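T CELL surface glycoprotein CD4 (Rattus norvegicus, PDB 1CID) acts as a T-cell co-receptor for MHC class II, its membrane-proximal third and fourth immunoglobulin-like domains probably holding the amino-terminal pair away from the membrane. Local coordinates at residues V105-L117 / E165-V177. Residues are numbered along the deposited sequence; the frame is centred on the assembly and turned at random.
Sequences VVMKVTQPDSNTL and EGEEVKMDSKIQV
Strands 105-110 and 168-176 run nearly parallel, with 16° between their axes and 7.5 Å at closest approach, and V109 faces I175 as Q111 faces V177, at about 7 Å between CA atoms. That gap is too wide for backbone pairing and the strands belong to different sheets, which indicates that apolar side chains chiefly join the two. At the centre, V109 lies obliquely across I175: its CG1 reaches CG2 of I175, while its other methyl, CG2, faces CB of S173 at 3.9 Å. The same CG2 of I175 is met by L117 CD1 at 3.6 Å, the two side chains pointing in opposite directions. L117 therefore touches two residues of 165-177, I175 and V177, since its CD1 is also 3.9 Å from CG2 of V177. Towards the other end, M107 and M171 lie alongside each other, again oppositely directed. M171 extends beyond CG and lays its CE 3.6 Å from CB of M107. In M107, CG anti to the backbone N (chi1 -173°) and an extended chi2 carry SD to 3.6 Å from CB of S173, and the bend at chi3 (-76°) turns CE toward CE of M171, 3.8 Å away. S173 OG is hydrogen-bonded to S8 OG, which gives this polar atom a partner beside the apolar row. In the turn after 105-110, D113 OD1 accepts from the backbone N of N115, an Asx turn, and from T116 OG1. The contact joins the two sheets of an immunoglobulin-like sandwich: 105-110 pairs with 116-122 in one, whereas 168-176 is an edge strand of the other within this chain, next to 158-165. M107 reaches inward to C119, disulfide-bonded to C161, and to L131 of strand 129-135, while L117 and V177 both touch W159 of strand 158-165.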
loop_
_atom_site.group_PDB
_atom_site.type_symbol
_atom_site.label_atom_id
_atom_site.label_comp_id
_atom_site.label_asym_id
_atom_site.label_seq_id
_atom_site.Cartn_x
_atom_site.Cartn_y
_atom_site.Cartn_z
ATOM N N VAL A 105 -0.495 -2.728 0.986
ATOM C CA VAL A 105 0.185 -3.631 1.966
ATOM C C VAL A 105 1.636 -3.057 2.092
ATOM O O VAL A 105 2.140 -2.837 0.992
ATOM C CB VAL A 105 0.162 -5.130 1.862
ATOM C CG1 VAL A 105 -0.799 -5.699 0.807
ATOM C CG2 VAL A 105 1.480 -5.849 1.652
ATOM N N VAL A 106 2.128 -2.862 3.311
ATOM C CA VAL A 106 3.368 -2.351 3.835
ATOM C C VAL A 106 4.276 -3.329 4.624
ATOM O O VAL A 106 3.906 -3.973 5.581
ATOM C CB VAL A 106 3.203 -1.143 4.777
ATOM C CG1 VAL A 106 4.523 -0.534 5.218
ATOM C CG2 VAL A 106 2.453 -0.093 4.030
ATOM N N MET A 107 5.547 -3.314 4.243
ATOM C CA MET A 107 6.628 -4.128 4.786
ATOM C C MET A 107 7.625 -3.275 5.568
ATOM O O MET A 107 7.965 -2.192 5.054
ATOM C CB MET A 107 7.476 -4.736 3.667
ATOM C CG MET A 107 8.515 -5.727 4.097
ATOM S SD MET A 107 9.235 -6.767 2.847
ATOM C CE MET A 107 8.151 -8.045 2.357
ATOM N N LYS A 108 8.025 -3.849 6.667
ATOM C CA LYS A 108 9.048 -3.170 7.510
ATOM C C LYS A 108 10.154 -4.145 7.995
ATOM O O LYS A 108 9.865 -5.035 8.839
ATOM C CB LYS A 108 8.489 -2.477 8.742
ATOM C CG LYS A 108 9.564 -1.605 9.551
ATOM C CD LYS A 108 9.210 -1.208 10.941
ATOM C CE LYS A 108 10.179 -0.463 11.803
ATOM N NZ LYS A 108 10.772 0.865 11.369
ATOM N N VAL A 109 11.374 -3.937 7.475
ATOM C CA VAL A 109 12.533 -4.777 7.802
ATOM C C VAL A 109 13.407 -3.984 8.800
ATOM O O VAL A 109 13.743 -2.884 8.358
ATOM C CB VAL A 109 13.522 -5.173 6.704
ATOM C CG1 VAL A 109 14.559 -6.263 7.057
ATOM C CG2 VAL A 109 12.869 -5.680 5.439
ATOM N N THR A 110 13.686 -4.601 9.919
ATOM C CA THR A 110 14.544 -4.091 10.944
ATOM C C THR A 110 15.401 -5.180 11.611
ATOM O O THR A 110 15.142 -6.357 11.669
ATOM C CB THR A 110 13.815 -3.304 12.094
ATOM O OG1 THR A 110 12.999 -4.269 12.809
ATOM C CG2 THR A 110 13.061 -2.080 11.575
ATOM N N GLN A 111 16.487 -4.686 12.127
ATOM C CA GLN A 111 17.574 -5.231 12.916
ATOM C C GLN A 111 17.457 -4.458 14.251
ATOM O O GLN A 111 18.013 -3.348 14.439
ATOM C CB GLN A 111 18.941 -4.969 12.330
ATOM C CG GLN A 111 19.998 -5.746 13.083
ATOM C CD GLN A 111 21.358 -5.782 12.470
ATOM O OE1 GLN A 111 21.959 -5.243 11.543
ATOM N NE2 GLN A 111 22.103 -6.666 13.128
ATOM N N PRO A 112 16.675 -5.033 15.157
ATOM C CA PRO A 112 16.375 -4.408 16.453
ATOM C C PRO A 112 17.438 -4.393 17.540
ATOM O O PRO A 112 17.458 -3.627 18.541
ATOM C CB PRO A 112 15.089 -5.165 16.839
ATOM C CG PRO A 112 14.753 -6.216 15.830
ATOM C CD PRO A 112 15.997 -6.333 14.964
ATOM N N ASP A 113 18.383 -5.280 17.452
ATOM C CA ASP A 113 19.546 -5.493 18.355
ATOM C C ASP A 113 20.434 -6.307 17.464
ATOM O O ASP A 113 20.211 -6.007 16.253
ATOM C CB ASP A 113 18.975 -6.093 19.614
ATOM C CG ASP A 113 18.155 -7.381 19.489
ATOM O OD1 ASP A 113 18.569 -8.304 18.700
ATOM O OD2 ASP A 113 17.100 -7.429 20.205
ATOM N N SER A 114 21.289 -7.246 17.804
ATOM C CA SER A 114 21.948 -7.943 16.639
ATOM C C SER A 114 21.799 -9.466 16.739
ATOM O O SER A 114 22.559 -10.290 16.211
ATOM C CB SER A 114 23.356 -7.571 16.305
ATOM O OG SER A 114 24.177 -7.683 17.449
ATOM N N ASN A 115 20.747 -9.764 17.463
ATOM C CA ASN A 115 20.276 -11.127 17.683
ATOM C C ASN A 115 19.002 -11.089 16.805
ATOM O O ASN A 115 18.634 -12.175 16.325
ATOM C CB ASN A 115 19.982 -11.550 19.118
ATOM C CG ASN A 115 20.945 -12.551 19.785
ATOM O OD1 ASN A 115 22.103 -12.708 19.307
ATOM N ND2 ASN A 115 20.454 -13.180 20.880
ATOM N N THR A 116 18.526 -9.838 16.695
ATOM C CA THR A 116 17.312 -9.797 15.895
ATOM C C THR A 116 17.429 -9.167 14.540
ATOM O O THR A 116 18.186 -8.203 14.432
ATOM C CB THR A 116 16.319 -9.026 16.851
ATOM O OG1 THR A 116 16.560 -9.689 18.128
ATOM C CG2 THR A 116 14.857 -9.160 16.415
ATOM N N LEU A 117 16.699 -9.690 13.579
ATOM C CA LEU A 117 16.476 -9.281 12.197
ATOM C C LEU A 117 14.928 -9.535 12.068
ATOM O O LEU A 117 14.685 -10.704 12.369
ATOM C CB LEU A 117 17.044 -9.977 10.966
ATOM C CG LEU A 117 16.720 -9.357 9.618
ATOM C CD1 LEU A 117 17.406 -8.002 9.402
ATOM C CD2 LEU A 117 17.232 -10.240 8.494
ATOM N N GLU A 165 3.147 -14.787 -2.863
ATOM C CA GLU A 165 1.869 -15.512 -3.052
ATOM C C GLU A 165 2.149 -16.423 -4.294
ATOM O O GLU A 165 2.605 -15.965 -5.365
ATOM C CB GLU A 165 0.591 -14.783 -3.151
ATOM C CG GLU A 165 -0.592 -15.546 -3.792
ATOM C CD GLU A 165 -0.789 -14.738 -5.062
ATOM O OE1 GLU A 165 0.145 -14.915 -5.880
ATOM O OE2 GLU A 165 -1.689 -13.935 -5.270
ATOM N N GLY A 166 1.985 -17.708 -3.955
ATOM C CA GLY A 166 2.309 -18.754 -4.924
ATOM C C GLY A 166 3.795 -18.647 -5.281
ATOM O O GLY A 166 4.620 -18.646 -4.333
ATOM N N GLU A 167 4.102 -18.611 -6.568
ATOM C CA GLU A 167 5.513 -18.478 -6.990
ATOM C C GLU A 167 5.742 -16.993 -7.318
ATOM O O GLU A 167 6.793 -16.569 -7.833
ATOM C CB GLU A 167 5.995 -19.264 -8.188
ATOM C CG GLU A 167 5.271 -19.871 -9.360
ATOM C CD GLU A 167 4.261 -20.982 -9.141
ATOM O OE1 GLU A 167 3.161 -20.790 -8.581
ATOM O OE2 GLU A 167 4.623 -22.120 -9.573
ATOM N N GLU A 168 4.675 -16.259 -6.983
ATOM C CA GLU A 168 4.636 -14.802 -7.209
ATOM C C GLU A 168 5.029 -14.030 -5.938
ATOM O O GLU A 168 4.616 -14.010 -4.778
ATOM C CB GLU A 168 3.338 -14.432 -7.861
ATOM C CG GLU A 168 3.295 -13.269 -8.872
ATOM C CD GLU A 168 1.914 -12.599 -8.689
ATOM O OE1 GLU A 168 0.962 -13.408 -8.907
ATOM O OE2 GLU A 168 1.997 -11.369 -8.298
ATOM N N VAL A 169 6.092 -13.331 -6.368
ATOM C CA VAL A 169 6.711 -12.511 -5.310
ATOM C C VAL A 169 6.060 -11.144 -5.572
ATOM O O VAL A 169 6.316 -10.714 -6.693
ATOM C CB VAL A 169 8.230 -12.656 -5.207
ATOM C CG1 VAL A 169 8.920 -11.452 -4.650
ATOM C CG2 VAL A 169 8.708 -13.827 -4.336
ATOM N N LYS A 170 5.373 -10.759 -4.520
ATOM C CA LYS A 170 4.691 -9.487 -4.600
ATOM C C LYS A 170 5.627 -8.376 -4.379
ATOM O O LYS A 170 5.512 -7.273 -4.917
ATOM C CB LYS A 170 3.625 -9.552 -3.536
ATOM C CG LYS A 170 2.664 -10.716 -3.765
ATOM C CD LYS A 170 1.892 -10.617 -5.092
ATOM C CE LYS A 170 0.723 -11.581 -5.201
ATOM N NZ LYS A 170 0.177 -11.760 -6.598
ATOM N N MET A 171 6.574 -8.564 -3.492
ATOM C CA MET A 171 7.601 -7.521 -3.168
ATOM C C MET A 171 8.737 -8.076 -2.290
ATOM O O MET A 171 8.535 -9.207 -1.801
ATOM C CB MET A 171 7.086 -6.287 -2.481
ATOM C CG MET A 171 6.355 -6.700 -1.229
ATOM S SD MET A 171 6.454 -5.168 -0.197
ATOM C CE MET A 171 5.340 -5.895 0.995
ATOM N N ASP A 172 9.726 -7.199 -2.210
ATOM C CA ASP A 172 10.937 -7.454 -1.417
ATOM C C ASP A 172 11.545 -6.154 -0.874
ATOM O O ASP A 172 11.330 -5.081 -1.362
ATOM C CB ASP A 172 12.064 -8.132 -2.161
ATOM C CG ASP A 172 12.767 -7.321 -3.222
ATOM O OD1 ASP A 172 12.436 -7.299 -4.452
ATOM O OD2 ASP A 172 13.766 -6.713 -2.771
ATOM N N SER A 173 12.400 -6.282 0.070
ATOM C CA SER A 173 13.111 -5.191 0.699
ATOM C C SER A 173 14.427 -5.699 1.321
ATOM O O SER A 173 14.407 -6.819 1.914
ATOM C CB SER A 173 12.041 -4.844 1.709
ATOM O OG SER A 173 12.347 -3.540 2.148
ATOM N N LYS A 174 15.546 -4.971 1.183
ATOM C CA LYS A 174 16.837 -5.271 1.677
ATOM C C LYS A 174 17.250 -4.289 2.788
ATOM O O LYS A 174 16.942 -3.111 2.849
ATOM C CB LYS A 174 18.034 -5.004 0.792
ATOM C CG LYS A 174 17.903 -5.154 -0.708
ATOM C CD LYS A 174 18.011 -6.603 -1.085
ATOM C CE LYS A 174 18.207 -6.671 -2.584
ATOM N NZ LYS A 174 19.523 -6.020 -2.844
ATOM N N ILE A 175 18.074 -4.931 3.561
ATOM C CA ILE A 175 18.801 -4.479 4.720
ATOM C C ILE A 175 20.205 -5.152 4.782
ATOM O O ILE A 175 20.504 -6.355 4.510
ATOM C CB ILE A 175 17.897 -4.790 5.941
ATOM C CG1 ILE A 175 18.585 -3.989 7.098
ATOM C CG2 ILE A 175 17.675 -6.296 6.200
ATOM C CD1 ILE A 175 17.675 -4.030 8.368
ATOM N N GLN A 176 21.093 -4.220 5.141
ATOM C CA GLN A 176 22.498 -4.530 5.407
ATOM C C GLN A 176 22.489 -4.689 6.950
ATOM O O GLN A 176 22.173 -3.778 7.795
ATOM C CB GLN A 176 23.512 -3.541 4.889
ATOM C CG GLN A 176 24.729 -3.415 5.755
ATOM C CD GLN A 176 25.909 -2.600 5.419
ATOM O OE1 GLN A 176 26.042 -1.426 5.705
ATOM N NE2 GLN A 176 26.869 -3.304 4.823
ATOM N N VAL A 177 22.871 -5.896 7.343
ATOM C CA VAL A 177 23.002 -6.213 8.796
ATOM C C VAL A 177 24.503 -6.022 9.070
ATOM O O VAL A 177 24.334 -5.785 10.284
ATOM C CB VAL A 177 22.511 -7.630 9.096
ATOM C CG1 VAL A 177 22.514 -7.927 10.579
ATOM C CG2 VAL A 177 21.150 -7.931 8.483
ATOM O OXT VAL A 177 25.485 -5.154 8.855
#